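Local coordinates for protein mandelate racemase/muconate lactonizing enzyme (Polaromonas sp., PDB 2OG9) that probably racemises mandelate or a related carboxylate, as a TIM-barrel member of the enolase superfamily, at residues S21-L27 and T45-F51. Residues are numbered along the deposited sequence; the frame is centred on the assembly and turned at random.
Sequences SSCYLPL and TEIAILF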
ATOM      1  N   SER A  21      35.692  -8.522 -32.934  1.00 22.99           N
ATOM      2  CA  SER A  21      35.520  -9.573 -33.922  1.00 24.55           C
ATOM      3  C   SER A  21      34.128 -10.165 -33.803  1.00 22.66           C
ATOM      4  O   SER A  21      33.644 -10.384 -32.696  1.00 23.61           O
ATOM      5  CB  SER A  21      36.536 -10.699 -33.679  1.00 23.34           C
ATOM      6  OG  SER A  21      37.839 -10.201 -33.446  1.00 29.41           O
ATOM      7  N   SER A  22      33.493 -10.424 -34.941  1.00 21.96           N
ATOM      8  CA  SER A  22      32.174 -11.042 -34.960  1.00 22.83           C
ATOM      9  C   SER A  22      32.417 -12.463 -35.452  1.00 23.50           C
ATOM     10  O   SER A  22      32.644 -12.698 -36.638  1.00 22.37           O
ATOM     11  CB  SER A  22      31.232 -10.301 -35.909  1.00 23.49           C
ATOM     12  OG  SER A  22      29.914 -10.826 -35.807  1.00 20.85           O
ATOM     13  N   CYS A  23      32.375 -13.400 -34.516  1.00 24.08           N
ATOM     14  CA  CYS A  23      32.632 -14.808 -34.788  1.00 25.06           C
ATOM     15  C   CYS A  23      31.364 -15.656 -34.784  1.00 25.58           C
ATOM     16  O   CYS A  23      30.624 -15.666 -33.807  1.00 25.34           O
ATOM     17  CB  CYS A  23      33.617 -15.320 -33.735  1.00 27.33           C
ATOM     18  SG  CYS A  23      33.973 -17.073 -33.797  1.00 28.46           S
ATOM     19  N   TYR A  24      31.112 -16.370 -35.878  1.00 25.45           N
ATOM     20  CA  TYR A  24      29.922 -17.211 -35.961  1.00 26.98           C
ATOM     21  C   TYR A  24      30.214 -18.662 -35.622  1.00 27.92           C
ATOM     22  O   TYR A  24      30.802 -19.403 -36.416  1.00 26.62           O
ATOM     23  CB  TYR A  24      29.288 -17.095 -37.345  1.00 28.02           C
ATOM     24  CG  TYR A  24      28.569 -15.781 -37.524  1.00 28.69           C
ATOM     25  CD1 TYR A  24      27.183 -15.698 -37.391  1.00 30.23           C
ATOM     26  CD2 TYR A  24      29.279 -14.606 -37.770  1.00 29.28           C
ATOM     27  CE1 TYR A  24      26.522 -14.476 -37.496  1.00 29.46           C
ATOM     28  CE2 TYR A  24      28.629 -13.378 -37.875  1.00 29.86           C
ATOM     29  CZ  TYR A  24      27.252 -13.325 -37.739  1.00 27.95           C
ATOM     30  OH  TYR A  24      26.603 -12.117 -37.859  1.00 30.04           O
ATOM     31  N   LEU A  25      29.800 -19.044 -34.419  1.00 27.52           N
ATOM     32  CA  LEU A  25      29.985 -20.389 -33.891  1.00 28.62           C
ATOM     33  C   LEU A  25      28.970 -21.364 -34.475  1.00 29.04           C
ATOM     34  O   LEU A  25      27.768 -21.249 -34.228  1.00 28.66           O
ATOM     35  CB  LEU A  25      29.837 -20.361 -32.367  1.00 28.60           C
ATOM     36  CG  LEU A  25      29.842 -21.693 -31.619  1.00 30.38           C
ATOM     37  CD1 LEU A  25      31.205 -22.352 -31.763  1.00 28.69           C
ATOM     38  CD2 LEU A  25      29.515 -21.448 -30.146  1.00 31.35           C
ATOM     39  N   PRO A  26      29.436 -22.336 -35.271  1.00 29.87           N
ATOM     40  CA  PRO A  26      28.494 -23.297 -35.846  1.00 30.94           C
ATOM     41  C   PRO A  26      28.126 -24.320 -34.778  1.00 32.61           C
ATOM     42  O   PRO A  26      28.979 -24.736 -33.994  1.00 32.48           O
ATOM     43  CB  PRO A  26      29.291 -23.904 -36.996  1.00 31.83           C
ATOM     44  CG  PRO A  26      30.667 -23.941 -36.439  1.00 32.45           C
ATOM     45  CD  PRO A  26      30.806 -22.586 -35.754  1.00 29.82           C
ATOM     46  N   LEU A  27      26.860 -24.709 -34.722  1.00 32.42           N
ATOM     47  CA  LEU A  27      26.438 -25.684 -33.728  1.00 35.53           C
ATOM     48  C   LEU A  27      26.423 -27.073 -34.355  1.00 37.81           C
ATOM     49  O   LEU A  27      25.886 -27.264 -35.446  1.00 37.62           O
ATOM     50  CB  LEU A  27      25.051 -25.324 -33.186  1.00 34.77           C
ATOM     51  CG  LEU A  27      24.946 -23.950 -32.509  1.00 34.55           C
ATOM     52  CD1 LEU A  27      23.537 -23.741 -31.998  1.00 33.24           C
ATOM     53  CD2 LEU A  27      25.940 -23.854 -31.364  1.00 34.04           C
ATOM     54  N   THR A  45      21.156 -22.834 -36.122  1.00 38.24           N
ATOM     55  CA  THR A  45      22.338 -23.624 -36.446  1.00 37.87           C
ATOM     56  C   THR A  45      23.662 -22.970 -36.068  1.00 35.96           C
ATOM     57  O   THR A  45      24.725 -23.563 -36.260  1.00 33.66           O
ATOM     58  CB  THR A  45      22.380 -23.937 -37.949  1.00 39.97           C
ATOM     59  OG1 THR A  45      22.509 -22.714 -38.688  1.00 42.24           O
ATOM     60  CG2 THR A  45      21.099 -24.644 -38.378  1.00 40.72           C
ATOM     61  N   GLU A  46      23.600 -21.755 -35.533  1.00 33.22           N
ATOM     62  CA  GLU A  46      24.815 -21.046 -35.146  1.00 32.58           C
ATOM     63  C   GLU A  46      24.549 -19.945 -34.128  1.00 30.32           C
ATOM     64  O   GLU A  46      23.405 -19.543 -33.917  1.00 29.38           O
ATOM     65  CB  GLU A  46      25.481 -20.442 -36.385  1.00 33.66           C
ATOM     66  CG  GLU A  46      24.531 -19.664 -37.281  1.00 37.70           C
ATOM     67  CD  GLU A  46      25.246 -18.973 -38.425  1.00 40.26           C
ATOM     68  OE1 GLU A  46      26.175 -19.579 -39.004  1.00 41.10           O
ATOM     69  OE2 GLU A  46      24.873 -17.827 -38.751  1.00 42.09           O
ATOM     70  N   ILE A  47      25.616 -19.470 -33.494  1.00 27.94           N
ATOM     71  CA  ILE A  47      25.515 -18.398 -32.510  1.00 24.43           C
ATOM     72  C   ILE A  47      26.572 -17.349 -32.839  1.00 25.30           C
ATOM     73  O   ILE A  47      27.750 -17.674 -33.006  1.00 21.61           O
ATOM     74  CB  ILE A  47      25.745 -18.917 -31.071  1.00 26.37           C
ATOM     75  CG1 ILE A  47      24.654 -19.920 -30.698  1.00 24.02           C
ATOM     76  CG2 ILE A  47      25.734 -17.750 -30.084  1.00 24.58           C
ATOM     77  CD1 ILE A  47      24.814 -20.512 -29.311  1.00 26.98           C
ATOM     78  N   ALA A  48      26.146 -16.092 -32.948  1.00 22.55           N
ATOM     79  CA  ALA A  48      27.067 -15.006 -33.258  1.00 23.14           C
ATOM     80  C   ALA A  48      27.740 -14.522 -31.980  1.00 23.49           C
ATOM     81  O   ALA A  48      27.066 -14.092 -31.049  1.00 23.01           O
ATOM     82  CB  ALA A  48      26.309 -13.855 -33.928  1.00 24.36           C
ATOM     83  N   ILE A  49      29.067 -14.589 -31.935  1.00 21.01           N
ATOM     84  CA  ILE A  49      29.800 -14.156 -30.752  1.00 21.78           C
ATOM     85  C   ILE A  49      30.575 -12.880 -31.058  1.00 22.68           C
ATOM     86  O   ILE A  49      31.266 -12.802 -32.070  1.00 22.64           O
ATOM     87  CB  ILE A  49      30.832 -15.227 -30.299  1.00 22.04           C
ATOM     88  CG1 ILE A  49      30.162 -16.600 -30.159  1.00 20.14           C
ATOM     89  CG2 ILE A  49      31.485 -14.791 -28.997  1.00 23.36           C
ATOM     90  CD1 ILE A  49      29.149 -16.698 -29.040  1.00 20.42           C
ATOM     91  N   LEU A  50      30.450 -11.875 -30.199  1.00 21.41           N
ATOM     92  CA  LEU A  50      31.196 -10.634 -30.392  1.00 21.49           C
ATOM     93  C   LEU A  50      32.361 -10.614 -29.413  1.00 20.84           C
ATOM     94  O   LEU A  50      32.162 -10.536 -28.204  1.00 21.97           O
ATOM     95  CB  LEU A  50      30.312  -9.406 -30.146  1.00 22.78           C
ATOM     96  CG  LEU A  50      31.082  -8.079 -30.096  1.00 23.16           C
ATOM     97  CD1 LEU A  50      31.684  -7.796 -31.461  1.00 22.73           C
ATOM     98  CD2 LEU A  50      30.159  -6.947 -29.669  1.00 23.32           C
ATOM     99  N   PHE A  51      33.580 -10.709 -29.934  1.00 20.42           N
ATOM    100  CA  PHE A  51      34.761 -10.678 -29.086  1.00 18.97           C
ATOM    101  C   PHE A  51      35.350  -9.273 -29.049  1.00 18.79           C
ATOM    102  O   PHE A  51      35.394  -8.580 -30.066  1.00 18.26           O
ATOM    103  CB  PHE A  51      35.831 -11.643 -29.611  1.00 20.09           C
ATOM    104  CG  PHE A  51      35.540 -13.090 -29.335  1.00 18.45           C
ATOM    105  CD1 PHE A  51      35.562 -13.582 -28.032  1.00 18.25           C
ATOM    106  CD2 PHE A  51      35.242 -13.963 -30.380  1.00 18.92           C
ATOM    107  CE1 PHE A  51      35.292 -14.930 -27.773  1.00 18.81           C
ATOM    108  CE2 PHE A  51      34.968 -15.311 -30.130  1.00 17.92           C
ATOM    109  CZ  PHE A  51      34.994 -15.791 -28.824  1.00 16.20           C
TER
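S21-L27 and T45-F51 pair as the two central antiparallel strands of the N-terminal domain sheet in this enolase-superfamily fold. S21, C23 and L25 each exchange two backbone hydrogen bonds with F51, I49 and I47, the shortest from I49 N to C23 O (2.7 Å). S22, Y24 and P26 face L50, A48 and E46 as the alternating non-hydrogen-bonded pairs. Beyond the strand end, L27 N still makes a hydrogen bond to T45 O (2.9 Å), its donor lying above the carbonyl plane. On the face bearing Y24, the methyl of A48 lies over one side of the tyrosine ring in a CH-pi contact, CB standing 3.6 Å from Y24 CE1. E46 OE2 comes obliquely to Y24 CD1 at 3.4 Å, with ring and carboxylate planes 41° apart; E46 OE1 forms a salt bridge with R376, which also makes a cation-pi contact with Y24. On the opposite face, which carries C23, L25, I47, I49 and F51, C23 CB meets the F51 ring at its edge (CE2, 3.8 Å), while I49 CG2 sits above the rim of that ring. L27 turns CG beside its own backbone N (chi1 -60°), bringing CD2 within 4.1 Å of I47 CD1. An alanine here lacks both methyls, which would probably leave I47 CD1 without its partner from this chain end and open a gap beside E46 N. Strand 375-382 flanks 15-26 and strand 61-69 flanks 46-56; helix 73-83 packs on S22, Y24 and L50, whereas W374 of helix 370-374 covers C23 and L25.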